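Local coordinates for defective in germ line development protein 3, isoform a (Caenorhabditis elegans, PDB 3N89) that probably binds RNA in germline development through four KH domains packed into one globular platform, at residues A[35-38]-A[39-42]; A[160-163]-A[164-168]; A[322-325]-A[326-329]; A[24-27]-A[28-31]. All coordinates share one frame; numbering follows the deposited sequence.

Contact 1: residues A[35-38]-A[39-42]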
loop_
_atom_site.group_PDB
_atom_site.type_symbol
_atom_site.label_atom_id
_atom_site.label_comp_id
_atom_site.label_asym_id
_atom_site.label_seq_id
_atom_site.Cartn_x
_atom_site.Cartn_y
_atom_site.Cartn_z
ATOM N N GLU A 35 -1.629 1.811 -2.931
ATOM C CA GLU A 35 -2.519 2.454 -1.982
ATOM C C GLU A 35 -1.739 2.881 -0.741
ATOM O O GLU A 35 -0.997 2.085 -0.158
ATOM C CB GLU A 35 -3.650 1.499 -1.602
ATOM C CG GLU A 35 -4.937 1.701 -2.398
ATOM C CD GLU A 35 -4.769 1.493 -3.894
ATOM O OE1 GLU A 35 -5.742 1.746 -4.636
ATOM O OE2 GLU A 35 -3.677 1.075 -4.338
ATOM N N PHE A 36 -1.908 4.144 -0.358
ATOM C CA PHE A 36 -1.240 4.720 0.808
ATOM C C PHE A 36 -2.294 5.450 1.658
ATOM O O PHE A 36 -3.143 6.164 1.125
ATOM C CB PHE A 36 -0.154 5.716 0.361
ATOM C CG PHE A 36 1.158 5.072 -0.029
ATOM C CD1 PHE A 36 2.242 5.086 0.850
ATOM C CD2 PHE A 36 1.315 4.458 -1.271
ATOM C CE1 PHE A 36 3.463 4.501 0.504
ATOM C CE2 PHE A 36 2.539 3.866 -1.629
ATOM C CZ PHE A 36 3.612 3.890 -0.736
ATOM N N GLU A 37 -2.224 5.285 2.974
ATOM C CA GLU A 37 -3.175 5.903 3.895
ATOM C C GLU A 37 -3.062 7.427 3.979
ATOM O O GLU A 37 -2.072 7.958 4.489
ATOM C CB GLU A 37 -2.999 5.285 5.277
ATOM C CG GLU A 37 -2.927 3.776 5.216
ATOM C CD GLU A 37 -2.910 3.139 6.576
ATOM O OE1 GLU A 37 -3.932 3.234 7.292
ATOM O OE2 GLU A 37 -1.870 2.544 6.929
ATOM N N SER A 38 -4.100 8.113 3.499
ATOM C CA SER A 38 -4.153 9.577 3.466
ATOM C C SER A 38 -3.786 10.311 4.751
ATOM O O SER A 38 -3.326 11.449 4.702
ATOM C CB SER A 38 -5.547 10.038 3.019
ATOM O OG SER A 38 -6.539 9.672 3.964
ATOM N N GLN A 39 -4.005 9.672 5.894
ATOM C CA GLN A 39 -3.706 10.272 7.190
ATOM C C GLN A 39 -2.206 10.534 7.361
ATOM O O GLN A 39 -1.784 11.204 8.305
ATOM C CB GLN A 39 -4.207 9.350 8.307
ATOM C CG GLN A 39 -3.628 7.943 8.242
ATOM C CD GLN A 39 -4.178 7.027 9.321
ATOM O OE1 GLN A 39 -4.006 7.279 10.519
ATOM N NE2 GLN A 39 -4.844 5.953 8.902
ATOM N N TYR A 40 -1.410 10.014 6.433
ATOM C CA TYR A 40 0.033 10.179 6.479
ATOM C C TYR A 40 0.548 11.016 5.308
ATOM O O TYR A 40 1.750 11.251 5.189
ATOM C CB TYR A 40 0.712 8.808 6.451
ATOM C CG TYR A 40 0.312 7.895 7.586
ATOM C CD1 TYR A 40 0.609 8.226 8.908
ATOM C CD2 TYR A 40 -0.377 6.706 7.343
ATOM C CE1 TYR A 40 0.228 7.397 9.963
ATOM C CE2 TYR A 40 -0.765 5.871 8.390
ATOM C CZ TYR A 40 -0.462 6.223 9.699
ATOM O OH TYR A 40 -0.870 5.420 10.745
ATOM N N TYR A 41 -0.350 11.466 4.436
ATOM C CA TYR A 41 0.087 12.254 3.293
ATOM C C TYR A 41 0.941 13.435 3.714
ATOM O O TYR A 41 2.026 13.648 3.170
ATOM C CB TYR A 41 -1.110 12.726 2.454
ATOM C CG TYR A 41 -1.703 11.615 1.600
ATOM C CD1 TYR A 41 -1.006 10.420 1.406
ATOM C CD2 TYR A 41 -2.958 11.750 0.996
ATOM C CE1 TYR A 41 -1.540 9.393 0.647
ATOM C CE2 TYR A 41 -3.502 10.717 0.225
ATOM C CZ TYR A 41 -2.786 9.542 0.059
ATOM O OH TYR A 41 -3.311 8.500 -0.676
ATOM N N SER A 42 0.454 14.183 4.698
ATOM C CA SER A 42 1.150 15.350 5.212
ATOM C C SER A 42 2.555 15.021 5.707
ATOM O O SER A 42 3.507 15.761 5.434
ATOM C CB SER A 42 0.336 15.963 6.347
ATOM O OG SER A 42 1.006 17.071 6.917
HETATM O O HOH W 1 -5.977 7.765 5.533
#
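The phenol ring of Y41 folds back over S38, whose CA sits 3.4 Å from the ring centroid and only 9° off the ring normal, a CH-pi contact over the middle of the face. CG of Y41 is anti to its carbonyl carbon (chi1 -76°), which lays the ring back over the preceding residues. F36 CB meets the rim of the same ring in its plane, 3.9 Å from Y41 CE1. This is the dense part of the contact, with L67, P68 and Q82 also against Y41. E37 and Y40 belong to it as well: both are buried, E37 CB comes 3.6 Å from Y40 CD2, and the E37 carboxylate stands 82° to the ring, its OE1 taken by T191 N. Two backbone bonds draw the turn together, Y40 N to E37 O at 2.9 Å and Y41 N to S38 O at 3.0 Å. The turn joins strand 29-35 to helix 41-45, the first strand-to-helix step of a KH domain. A serine in place of Y41 would remove the ring, so that S38 CA would probably lose the face it lies under and F36 CB the rim it touches, opening a gap beside L67 and P68. The looser side is that of Q39 and S38. Q39 is exposed, although its NE2 bonds to H189 O and T191 OG1. A water next to S38 OG accepts from Q39 N at 2.8 Å.

Contact 2: residues A[160-163]-A[164-168]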
loop_
_atom_site.group_PDB
_atom_site.type_symbol
_atom_site.label_atom_id
_atom_site.label_comp_id
_atom_site.label_asym_id
_atom_site.label_seq_id
_atom_site.Cartn_x
_atom_site.Cartn_y
_atom_site.Cartn_z
ATOM N N ASN A 160 12.156 2.486 10.797
ATOM C CA ASN A 160 12.545 2.676 12.197
ATOM C C ASN A 160 11.622 1.921 13.158
ATOM O O ASN A 160 11.538 2.244 14.350
ATOM C CB ASN A 160 12.519 4.162 12.557
ATOM C CG ASN A 160 13.522 4.978 11.770
ATOM O OD1 ASN A 160 13.247 6.121 11.417
ATOM N ND2 ASN A 160 14.693 4.409 11.509
ATOM N N GLN A 161 10.938 0.909 12.640
ATOM C CA GLN A 161 10.015 0.105 13.438
ATOM C C GLN A 161 10.664 -0.522 14.676
ATOM O O GLN A 161 9.987 -0.829 15.658
ATOM C CB GLN A 161 9.426 -0.994 12.558
ATOM C CG GLN A 161 8.169 -1.626 13.091
ATOM C CD GLN A 161 7.503 -2.508 12.056
ATOM O OE1 GLN A 161 7.960 -3.620 11.783
ATOM N NE2 GLN A 161 6.424 -2.006 11.456
ATOM N N HIS A 162 11.974 -0.730 14.622
ATOM C CA HIS A 162 12.684 -1.315 15.752
ATOM C C HIS A 162 12.792 -0.253 16.833
ATOM O O HIS A 162 12.618 -0.530 18.018
ATOM C CB HIS A 162 14.076 -1.770 15.321
ATOM C CG HIS A 162 14.879 -2.384 16.421
ATOM N ND1 HIS A 162 16.039 -1.815 16.902
ATOM C CD2 HIS A 162 14.704 -3.532 17.123
ATOM C CE1 HIS A 162 16.546 -2.585 17.849
ATOM N NE2 HIS A 162 15.754 -3.633 18.001
ATOM N N GLU A 163 13.069 0.973 16.409
ATOM C CA GLU A 163 13.188 2.090 17.333
ATOM C C GLU A 163 11.866 2.386 18.041
ATOM O O GLU A 163 11.852 2.733 19.221
ATOM C CB GLU A 163 13.652 3.347 16.592
ATOM C CG GLU A 163 15.112 3.340 16.160
ATOM C CD GLU A 163 15.521 4.641 15.478
ATOM O OE1 GLU A 163 15.150 5.721 15.994
ATOM O OE2 GLU A 163 16.219 4.591 14.440
ATOM N N LEU A 164 10.752 2.254 17.327
ATOM C CA LEU A 164 9.451 2.536 17.925
ATOM C C LEU A 164 9.053 1.489 18.952
ATOM O O LEU A 164 8.675 1.826 20.076
ATOM C CB LEU A 164 8.373 2.646 16.843
ATOM C CG LEU A 164 6.983 3.083 17.328
ATOM C CD1 LEU A 164 6.265 3.794 16.200
ATOM C CD2 LEU A 164 6.189 1.890 17.826
ATOM N N ILE A 165 9.130 0.218 18.575
ATOM C CA ILE A 165 8.774 -0.852 19.502
ATOM C C ILE A 165 9.531 -0.713 20.824
ATOM O O ILE A 165 8.929 -0.722 21.895
ATOM C CB ILE A 165 9.077 -2.237 18.901
ATOM C CG1 ILE A 165 8.217 -2.456 17.649
ATOM C CG2 ILE A 165 8.821 -3.314 19.939
ATOM C CD1 ILE A 165 8.316 -3.846 17.046
ATOM N N GLU A 166 10.850 -0.574 20.740
ATOM C CA GLU A 166 11.680 -0.435 21.931
ATOM C C GLU A 166 11.179 0.707 22.815
ATOM O O GLU A 166 10.907 0.512 24.008
ATOM C CB GLU A 166 13.137 -0.195 21.524
ATOM C CG GLU A 166 13.772 -1.379 20.798
ATOM C CD GLU A 166 14.215 -2.482 21.745
ATOM O OE1 GLU A 166 15.415 -2.520 22.111
ATOM O OE2 GLU A 166 13.364 -3.307 22.137
ATOM N N ALA A 167 11.050 1.895 22.234
ATOM C CA ALA A 167 10.565 3.048 22.988
ATOM C C ALA A 167 9.268 2.666 23.693
ATOM O O ALA A 167 9.048 3.021 24.850
ATOM C CB ALA A 167 10.327 4.223 22.055
ATOM N N ALA A 168 8.409 1.940 22.989
ATOM C CA ALA A 168 7.143 1.499 23.558
ATOM C C ALA A 168 7.392 0.552 24.733
ATOM O O ALA A 168 6.946 0.810 25.846
ATOM C CB ALA A 168 6.301 0.803 22.488
#
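H162 and E166 sit one helical turn apart, and E166 CG makes a CH-pi contact with the imidazole. It lies over one face of the ring, offset toward the rim and 4.2 Å from the centroid of the H162 ring. Both torsion sets matter here: H162 carries CG anti to its backbone N (chi1 180°), while the E166 chain bends at chi2 (-79°), which carries the carboxylate over that same face, its plane stacked 19° from the ring. Next round the helix, I165 has CG1 beside its own backbone N and over the carbonyl of Q161, with L249, I245 and D246 of helix 245-257 covering that flank. L164 points its branch inward, onto F106, I154 and A156 of two strands of the same sheet, and A167 sets its methyl against I131 and V134. E163 stands apart from this core, and its OE1 accepts from N133 ND2. Beneath the side chains runs an ordinary alpha-helical chain of bonds, including I165 N to Q161 O at 3.2 Å and A167 N to E163 O at 3.2 Å. N160 occupies the N-cap position, and its side chain makes no capping bond. Helix 161-175 follows strands 105-111, 135-141 and 149-157, as the last helix of a type I KH domain does. H162 NE2 and E166 OE1 remain 4.3 Å apart, so the charged atoms are not in contact, and what meets is E166 CG and the ring face; the nearby carboxylate may still favour a protonated imidazole.

Contact 3: residues A[322-325]-A[326-329]; sequences EFNI and KKLY
I325 and Y329, one turn apart at the head of helix 325-335, meet with an aliphatic branch laid over an aromatic face. Followed outward, the isoleucine begins at CB, which carries the two branches, CG2 lying beside the next peptide. The contacts start at CG1, which is anti to the backbone N (chi1 -176°) and therefore runs forward along the helix, reaching a point over the Y329 ring, 4.2 Å from its centroid, 22° off the normal and offset toward the rim. CD1 then finishes the chain over the phenol end, 3.7 Å from Y329 CZ and 3.4 Å from Y329 OH. The side chain also packs on I261, R97 and Y350. This helix closes the fourth KH domain, taking the chain from strand 311-321, and it lies beside helix 90-102 of the first. That neighbour supplies D94, which bonds the Y329 hydroxyl, and F90, whose ring meets Y329 edge-to-face. A leucine in place of Y329 would probably leave D94 without its hydroxyl mate and open a gap beside CD1 of I325. Along the backbone the first bonds are of the i to i+3 kind, as in a 3-10 turn: K327 N bonds N324 O at 2.9 Å and L328 N bonds I325 O at 2.8 Å, with weak i to i+4 bonds beside them from L328 N to N324 O and from Y329 N to I325 O. The N324 amide leans on K327, OD1 lying 3.4 Å from K327 CB, while its ND2 is held by S290 O and S320 OG. K326 sends its amine to D351 and N348.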
loop_
_atom_site.group_PDB
_atom_site.type_symbol
_atom_site.label_atom_id
_atom_site.label_comp_id
_atom_site.label_asym_id
_atom_site.label_seq_id
_atom_site.Cartn_x
_atom_site.Cartn_y
_atom_site.Cartn_z
ATOM N N GLU A 322 -0.337 -6.536 -3.851
ATOM C CA GLU A 322 1.036 -6.159 -3.523
ATOM C C GLU A 322 1.991 -7.302 -3.222
ATOM O O GLU A 322 3.000 -7.467 -3.906
ATOM C CB GLU A 322 1.068 -5.178 -2.343
ATOM C CG GLU A 322 1.693 -3.823 -2.703
ATOM C CD GLU A 322 2.238 -3.078 -1.504
ATOM O OE1 GLU A 322 1.500 -2.902 -0.511
ATOM O OE2 GLU A 322 3.411 -2.664 -1.558
ATOM N N PHE A 323 1.667 -8.087 -2.200
ATOM C CA PHE A 323 2.520 -9.196 -1.782
ATOM C C PHE A 323 2.993 -10.058 -2.942
ATOM O O PHE A 323 4.070 -10.644 -2.889
ATOM C CB PHE A 323 1.786 -10.069 -0.753
ATOM C CG PHE A 323 0.895 -11.110 -1.360
ATOM C CD1 PHE A 323 1.384 -12.378 -1.646
ATOM C CD2 PHE A 323 -0.432 -10.822 -1.655
ATOM C CE1 PHE A 323 0.559 -13.347 -2.217
ATOM C CE2 PHE A 323 -1.260 -11.783 -2.226
ATOM C CZ PHE A 323 -0.761 -13.046 -2.505
ATOM N N ASN A 324 2.186 -10.115 -3.993
ATOM C CA ASN A 324 2.487 -10.928 -5.163
ATOM C C ASN A 324 3.228 -10.135 -6.246
ATOM O O ASN A 324 3.320 -10.566 -7.400
ATOM C CB ASN A 324 1.172 -11.498 -5.704
ATOM C CG ASN A 324 1.372 -12.701 -6.590
ATOM O OD1 ASN A 324 2.388 -13.388 -6.510
ATOM N ND2 ASN A 324 0.388 -12.980 -7.430
ATOM N N ILE A 325 3.775 -8.986 -5.862
ATOM C CA ILE A 325 4.498 -8.126 -6.794
ATOM C C ILE A 325 5.629 -8.851 -7.516
ATOM O O ILE A 325 5.876 -8.604 -8.700
ATOM C CB ILE A 325 5.109 -6.892 -6.078
ATOM C CG1 ILE A 325 5.766 -5.971 -7.106
ATOM C CG2 ILE A 325 6.170 -7.332 -5.071
ATOM C CD1 ILE A 325 6.300 -4.688 -6.517
ATOM N N LYS A 326 6.321 -9.739 -6.806
ATOM C CA LYS A 326 7.425 -10.459 -7.419
ATOM C C LYS A 326 6.978 -11.196 -8.675
ATOM O O LYS A 326 7.780 -11.433 -9.572
ATOM C CB LYS A 326 8.044 -11.456 -6.432
ATOM C CG LYS A 326 9.286 -12.147 -6.987
ATOM C CD LYS A 326 9.708 -13.357 -6.165
ATOM C CE LYS A 326 10.237 -12.964 -4.795
ATOM N NZ LYS A 326 10.950 -14.101 -4.147
ATOM N N LYS A 327 5.698 -11.555 -8.736
ATOM C CA LYS A 327 5.160 -12.273 -9.893
ATOM C C LYS A 327 4.638 -11.307 -10.960
ATOM O O LYS A 327 4.453 -11.692 -12.107
ATOM C CB LYS A 327 4.037 -13.217 -9.459
ATOM C CG LYS A 327 4.236 -14.667 -9.863
ATOM C CD LYS A 327 5.407 -15.289 -9.130
ATOM C CE LYS A 327 5.548 -16.770 -9.458
ATOM N NZ LYS A 327 5.741 -17.011 -10.924
ATOM N N LEU A 328 4.398 -10.056 -10.582
ATOM C CA LEU A 328 3.924 -9.058 -11.537
ATOM C C LEU A 328 5.047 -8.750 -12.528
ATOM O O LEU A 328 4.849 -8.810 -13.747
ATOM C CB LEU A 328 3.497 -7.783 -10.801
ATOM C CG LEU A 328 2.986 -6.570 -11.591
ATOM C CD1 LEU A 328 2.295 -5.595 -10.643
ATOM C CD2 LEU A 328 4.142 -5.873 -12.306
ATOM N N TYR A 329 6.230 -8.427 -12.014
ATOM C CA TYR A 329 7.360 -8.121 -12.889
ATOM C C TYR A 329 7.623 -9.276 -13.867
ATOM O O TYR A 329 7.858 -9.048 -15.053
ATOM C CB TYR A 329 8.613 -7.816 -12.058
ATOM C CG TYR A 329 8.484 -6.588 -11.172
ATOM C CD1 TYR A 329 7.571 -5.574 -11.472
ATOM C CD2 TYR A 329 9.305 -6.415 -10.056
ATOM C CE1 TYR A 329 7.488 -4.420 -10.686
ATOM C CE2 TYR A 329 9.231 -5.260 -9.267
ATOM C CZ TYR A 329 8.324 -4.274 -9.588
ATOM O OH TYR A 329 8.262 -3.138 -8.812
#

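Contact 4: residues A[24-27]-A[28-31]; sequences EINP and TRVT
E24 lies loosely by R29: its OE1 comes no nearer than 4.5 Å to R29 CG, and the opposite charges of E24 OE2 and R29 NE stay 4.8 Å apart, so any attraction is weak. N26 does the real work. Its CG is anti to the backbone N (chi1 -176°), which swings the amide forward so that OD1 accepts twice from T28, from T28 N at 2.8 Å and from T28 OG1 at 3.0 Å. Both donors come from the same face of the amide plane and lie above it, and two bonds of this kind would fix the rotation of the group. N26 CB packs 3.4 Å from R29 CG; the arginine chain bends at chi2 and chi3, its guanidinium 50° from the amide. The bond to T28 N makes an Asx turn, and it overlaps a type I beta turn from N26 to R29, closed by R29 N to N26 O at 2.9 Å. This turn delivers the chain into strand 29-35, the first strand of the first KH domain; V30 bonds by backbone with G88, and T28, just before the strand, with F90. P27, at the second position of the turn, buries its ring against I267, L336 and F340, and its carbonyl O bonds to the Y332 hydroxyl.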
loop_
_atom_site.group_PDB
_atom_site.type_symbol
_atom_site.label_atom_id
_atom_site.label_comp_id
_atom_site.label_asym_id
_atom_site.label_seq_id
_atom_site.Cartn_x
_atom_site.Cartn_y
_atom_site.Cartn_z
ATOM N N GLU A 24 6.926 9.350 -27.618
ATOM C CA GLU A 24 7.421 7.982 -27.629
ATOM C C GLU A 24 6.444 6.987 -27.022
ATOM O O GLU A 24 5.586 7.347 -26.216
ATOM C CB GLU A 24 8.754 7.898 -26.876
ATOM C CG GLU A 24 8.628 8.020 -25.365
ATOM C CD GLU A 24 9.975 8.034 -24.653
ATOM O OE1 GLU A 24 10.793 7.119 -24.885
ATOM O OE2 GLU A 24 10.210 8.958 -23.854
ATOM N N ILE A 25 6.583 5.734 -27.438
ATOM C CA ILE A 25 5.767 4.635 -26.937
ATOM C C ILE A 25 6.809 3.606 -26.493
ATOM O O ILE A 25 7.096 2.646 -27.206
ATOM C CB ILE A 25 4.888 4.043 -28.055
ATOM C CG1 ILE A 25 4.081 5.153 -28.723
ATOM C CG2 ILE A 25 3.931 3.003 -27.480
ATOM C CD1 ILE A 25 3.276 4.680 -29.925
ATOM N N ASN A 26 7.386 3.849 -25.317
ATOM C CA ASN A 26 8.439 3.011 -24.738
ATOM C C ASN A 26 7.916 2.172 -23.570
ATOM O O ASN A 26 7.583 2.703 -22.508
ATOM C CB ASN A 26 9.573 3.917 -24.248
ATOM C CG ASN A 26 10.763 3.144 -23.723
ATOM O OD1 ASN A 26 10.663 1.959 -23.402
ATOM N ND2 ASN A 26 11.899 3.822 -23.619
ATOM N N PRO A 27 7.856 0.844 -23.750
ATOM C CA PRO A 27 7.373 -0.087 -22.725
ATOM C C PRO A 27 8.085 0.020 -21.372
ATOM O O PRO A 27 7.489 -0.280 -20.334
ATOM C CB PRO A 27 7.597 -1.449 -23.370
ATOM C CG PRO A 27 7.460 -1.173 -24.828
ATOM C CD PRO A 27 8.243 0.112 -24.971
ATOM N N THR A 28 9.348 0.447 -21.384
ATOM C CA THR A 28 10.124 0.572 -20.154
ATOM C C THR A 28 9.729 1.806 -19.368
ATOM O O THR A 28 10.257 2.056 -18.282
ATOM C CB THR A 28 11.640 0.663 -20.438
ATOM O OG1 THR A 28 11.993 2.016 -20.755
ATOM C CG2 THR A 28 12.015 -0.241 -21.603
ATOM N N ARG A 29 8.812 2.583 -19.931
ATOM C CA ARG A 29 8.317 3.795 -19.294
ATOM C C ARG A 29 6.954 3.423 -18.744
ATOM O O ARG A 29 5.983 3.317 -19.492
ATOM C CB ARG A 29 8.177 4.910 -20.325
ATOM C CG ARG A 29 9.453 5.200 -21.094
ATOM C CD ARG A 29 10.554 5.683 -20.176
ATOM N NE ARG A 29 10.167 6.900 -19.477
ATOM C CZ ARG A 29 10.974 7.577 -18.669
ATOM N NH1 ARG A 29 12.215 7.146 -18.467
ATOM N NH2 ARG A 29 10.541 8.674 -18.056
ATOM N N VAL A 30 6.869 3.234 -17.435
ATOM C CA VAL A 30 5.606 2.816 -16.849
ATOM C C VAL A 30 5.250 3.552 -15.571
ATOM O O VAL A 30 6.100 4.187 -14.956
ATOM C CB VAL A 30 5.643 1.301 -16.529
ATOM C CG1 VAL A 30 6.197 0.524 -17.713
ATOM C CG2 VAL A 30 6.501 1.053 -15.302
ATOM N N THR A 31 3.982 3.443 -15.180
ATOM C CA THR A 31 3.482 4.044 -13.948
ATOM C C THR A 31 3.050 2.920 -13.002
ATOM O O THR A 31 2.361 1.985 -13.418
ATOM C CB THR A 31 2.244 4.933 -14.198
ATOM O OG1 THR A 31 2.626 6.103 -14.935
ATOM C CG2 THR A 31 1.618 5.356 -12.869
#

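Contacts 4 and 1 stand at the two ends of strand 29-35, the turn of 24-31 leading into it and the turn of 35-42 leading out, with centres 27 Å apart. Strand 29-35 pairs with strand 260-268, and so the sheet of the first KH domain runs on into that of the fourth. Contact 3 belongs to the fourth domain; its nearest atoms come within about 7 Å of contact 4 and about 6 Å of contact 1. Contact 2 lies in the second KH domain, 40 Å centre to centre from contact 4 and across the centre of the chain. R101 links contacts 1 and 3, bonding E35 O and E322.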